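Local coordinates for putative surface-anchored fimbrial subunit (Corynebacterium diphtheriae, PDB 3HR6), which probably forms the shaft of a cell-wall-anchored adhesive pilus as the major pilin, built of tandem Ig-like modules, at residues Ala322-Thr327 against Ala398-Tyr403. Numbering follows the deposited sequence.
Sequences ADRTAT and ATASGY
T327 and A398 form an antiparallel hydrogen-bonded pair where strand 327-333 begins and strand 391-398 ends: T327 N gives a fairly straight bond to A398 O (3.0 Å, 166° at the hydrogen), standing well above the carbonyl plane, and A398 N returns a weak one to T327 O (3.5 Å). From here to R324 and A400 the chains run close without regular pairing. A326 CA lies 3.3 Å from A398 O in a CA-H...O contact, and T325 O receives a longer one from T399 CA. On the face carrying T327 and A398 the two CB atoms meet at 4.0 Å, and T327 OG1 also packs against the A398 methyl. Farther out, A400 CB rests against CB and CG at the base of R324. The arginine chain then bends at chi3 (-70°), setting NE for its bond to P320 O, while NH2 bonds to T319 O. Its CD lies 4.2 Å from Y403 CE2, guanidinium and ring planes 75° apart. Water 2 lies in plane at the edge of both groups, accepting from R324 NH1 (2.9 Å). Water 1 also links S401 N to D323 O. A type II turn, A400 to Y403, closed by Y403 N to A400 O, brings the tyrosine back toward R324. The contact sits at the C-terminal tip of the elongated chain, where strands 327-333 and 391-398 pair centrally in a four-stranded antiparallel sheet. T356, just past strand 354-355, binds T325 and A326, while F315, ending strand 302-315, meets the Y403 ring edge-to-face and touches R324 and A400.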
ATOM      1  N   ALA A 322     -15.078  10.958  45.468  1.00 11.94           N
ATOM      2  CA  ALA A 322     -15.352   9.553  45.686  1.00 13.28           C
ATOM      3  C   ALA A 322     -16.828   9.180  45.694  1.00 14.97           C
ATOM      4  O   ALA A 322     -17.161   8.057  45.365  1.00 17.07           O
ATOM      5  CB  ALA A 322     -14.652   9.085  46.987  1.00 12.27           C
ATOM      6  N   ASP A 323     -17.732  10.093  46.030  1.00 15.53           N
ATOM      7  CA  ASP A 323     -19.142   9.668  46.102  1.00 16.73           C
ATOM      8  C   ASP A 323     -20.070  10.248  45.034  1.00 15.46           C
ATOM      9  O   ASP A 323     -21.296  10.241  45.218  1.00 15.25           O
ATOM     10  CB  ASP A 323     -19.699   9.857  47.515  1.00 17.15           C
ATOM     11  CG  ASP A 323     -19.954  11.329  47.887  1.00 20.45           C
ATOM     12  OD1 ASP A 323     -19.435  12.241  47.215  1.00 22.68           O
ATOM     13  OD2 ASP A 323     -20.676  11.583  48.883  1.00 22.01           O
ATOM     14  N   ARG A 324     -19.505  10.711  43.911  1.00 14.02           N
ATOM     15  CA  ARG A 324     -20.313  11.316  42.851  1.00 12.93           C
ATOM     16  C   ARG A 324     -19.822  10.886  41.494  1.00 13.17           C
ATOM     17  O   ARG A 324     -18.658  11.105  41.152  1.00 11.99           O
ATOM     18  CB  ARG A 324     -20.287  12.835  42.952  1.00 12.51           C
ATOM     19  CG  ARG A 324     -20.838  13.365  44.251  1.00 10.38           C
ATOM     20  CD  ARG A 324     -20.876  14.872  44.317  1.00  9.56           C
ATOM     21  NE  ARG A 324     -19.537  15.463  44.406  1.00 11.28           N
ATOM     22  CZ  ARG A 324     -19.250  16.679  44.887  1.00  8.66           C
ATOM     23  NH1 ARG A 324     -20.192  17.485  45.340  1.00 11.28           N
ATOM     24  NH2 ARG A 324     -18.002  17.111  44.890  1.00 10.22           N
ATOM     25  N   THR A 325     -20.707  10.253  40.720  1.00 13.07           N
ATOM     26  CA  THR A 325     -20.380   9.912  39.357  0.50 13.73           C
ATOM     27  C   THR A 325     -21.613  10.041  38.470  1.00 13.03           C
ATOM     28  O   THR A 325     -22.756   9.995  38.942  1.00 12.61           O
ATOM     29  CB  THR A 325     -19.718   8.517  39.252  0.50 14.12           C
ATOM     30  OG1 THR A 325     -19.296   8.294  37.910  0.50 14.29           O
ATOM     31  CG2 THR A 325     -20.666   7.407  39.658  0.50 14.81           C
ATOM     32  N   ALA A 326     -21.368  10.282  37.186  1.00 12.78           N
ATOM     33  CA  ALA A 326     -22.419  10.348  36.203  1.00 11.95           C
ATOM     34  C   ALA A 326     -22.058   9.395  35.073  1.00 12.05           C
ATOM     35  O   ALA A 326     -20.878   9.052  34.886  1.00 11.26           O
ATOM     36  CB  ALA A 326     -22.604  11.770  35.677  1.00 12.51           C
ATOM     37  N   THR A 327     -23.078   8.984  34.324  1.00 11.79           N
ATOM     38  CA  THR A 327     -22.956   8.058  33.218  1.00 12.54           C
ATOM     39  C   THR A 327     -23.558   8.715  31.969  1.00 12.87           C
ATOM     40  O   THR A 327     -24.597   9.378  32.038  1.00 11.85           O
ATOM     41  CB  THR A 327     -23.669   6.719  33.539  1.00 11.93           C
ATOM     42  OG1 THR A 327     -23.123   6.139  34.746  1.00 14.01           O
ATOM     43  CG2 THR A 327     -23.604   5.723  32.337  1.00 13.77           C
ATOM     44  N   ALA A 398     -27.314   8.632  34.093  1.00 13.09           N
ATOM     45  CA  ALA A 398     -27.293   8.555  35.538  1.00 13.78           C
ATOM     46  C   ALA A 398     -26.437   9.691  36.070  1.00 13.70           C
ATOM     47  O   ALA A 398     -25.565  10.227  35.365  1.00 12.19           O
ATOM     48  CB  ALA A 398     -26.784   7.196  35.999  1.00 13.66           C
ATOM     49  N   THR A 399     -26.745  10.088  37.293  1.00 13.80           N
ATOM     50  CA  THR A 399     -25.973  11.098  37.969  1.00 13.71           C
ATOM     51  C   THR A 399     -25.850  10.766  39.456  1.00 13.77           C
ATOM     52  O   THR A 399     -26.142   9.652  39.866  1.00 15.05           O
ATOM     53  CB  THR A 399     -26.608  12.452  37.702  1.00 13.18           C
ATOM     54  OG1 THR A 399     -25.725  13.498  38.126  1.00 15.75           O
ATOM     55  CG2 THR A 399     -27.982  12.546  38.399  1.00 13.44           C
ATOM     56  N   ALA A 400     -25.358  11.712  40.243  1.00 13.82           N
ATOM     57  CA  ALA A 400     -25.099  11.471  41.651  1.00 14.49           C
ATOM     58  C   ALA A 400     -26.385  11.635  42.459  1.00 15.27           C
ATOM     59  O   ALA A 400     -27.342  12.229  41.977  1.00 15.48           O
ATOM     60  CB  ALA A 400     -24.032  12.415  42.142  1.00 13.77           C
ATOM     61  N   SER A 401     -26.385  11.104  43.683  1.00 16.92           N
ATOM     62  CA  SER A 401     -27.514  11.263  44.632  1.00 17.95           C
ATOM     63  C   SER A 401     -27.906  12.720  44.791  1.00 17.94           C
ATOM     64  O   SER A 401     -27.074  13.545  45.180  1.00 18.34           O
ATOM     65  CB  SER A 401     -27.129  10.738  46.020  1.00 18.57           C
ATOM     66  OG  SER A 401     -27.288   9.336  46.067  1.00 23.06           O
ATOM     67  N   GLY A 402     -29.179  13.032  44.554  1.00 17.74           N
ATOM     68  CA  GLY A 402     -29.681  14.377  44.803  1.00 17.37           C
ATOM     69  C   GLY A 402     -29.413  15.426  43.740  1.00 16.98           C
ATOM     70  O   GLY A 402     -29.744  16.604  43.930  1.00 17.20           O
ATOM     71  N   TYR A 403     -28.837  14.994  42.612  1.00 16.70           N
ATOM     72  CA  TYR A 403     -28.606  15.838  41.450  1.00 16.15           C
ATOM     73  C   TYR A 403     -29.686  15.580  40.401  1.00 16.02           C
ATOM     74  O   TYR A 403     -30.297  14.510  40.393  1.00 16.38           O
ATOM     75  CB  TYR A 403     -27.204  15.572  40.853  1.00 15.82           C
ATOM     76  CG  TYR A 403     -26.148  16.237  41.701  1.00 14.72           C
ATOM     77  CD1 TYR A 403     -25.711  17.516  41.407  1.00 16.41           C
ATOM     78  CD2 TYR A 403     -25.666  15.625  42.826  1.00 14.91           C
ATOM     79  CE1 TYR A 403     -24.785  18.172  42.229  1.00 18.33           C
ATOM     80  CE2 TYR A 403     -24.736  16.261  43.649  1.00 16.33           C
ATOM     81  CZ  TYR A 403     -24.308  17.536  43.346  1.00 16.91           C
ATOM     82  OH  TYR A 403     -23.367  18.150  44.170  1.00 20.83           O
TER
HETATM   83  O   HOH W   1     -24.256   9.203  44.403  1.00 24.30           O
HETATM   84  O   HOH W   2     -22.900  17.390  46.427  1.00 18.99           O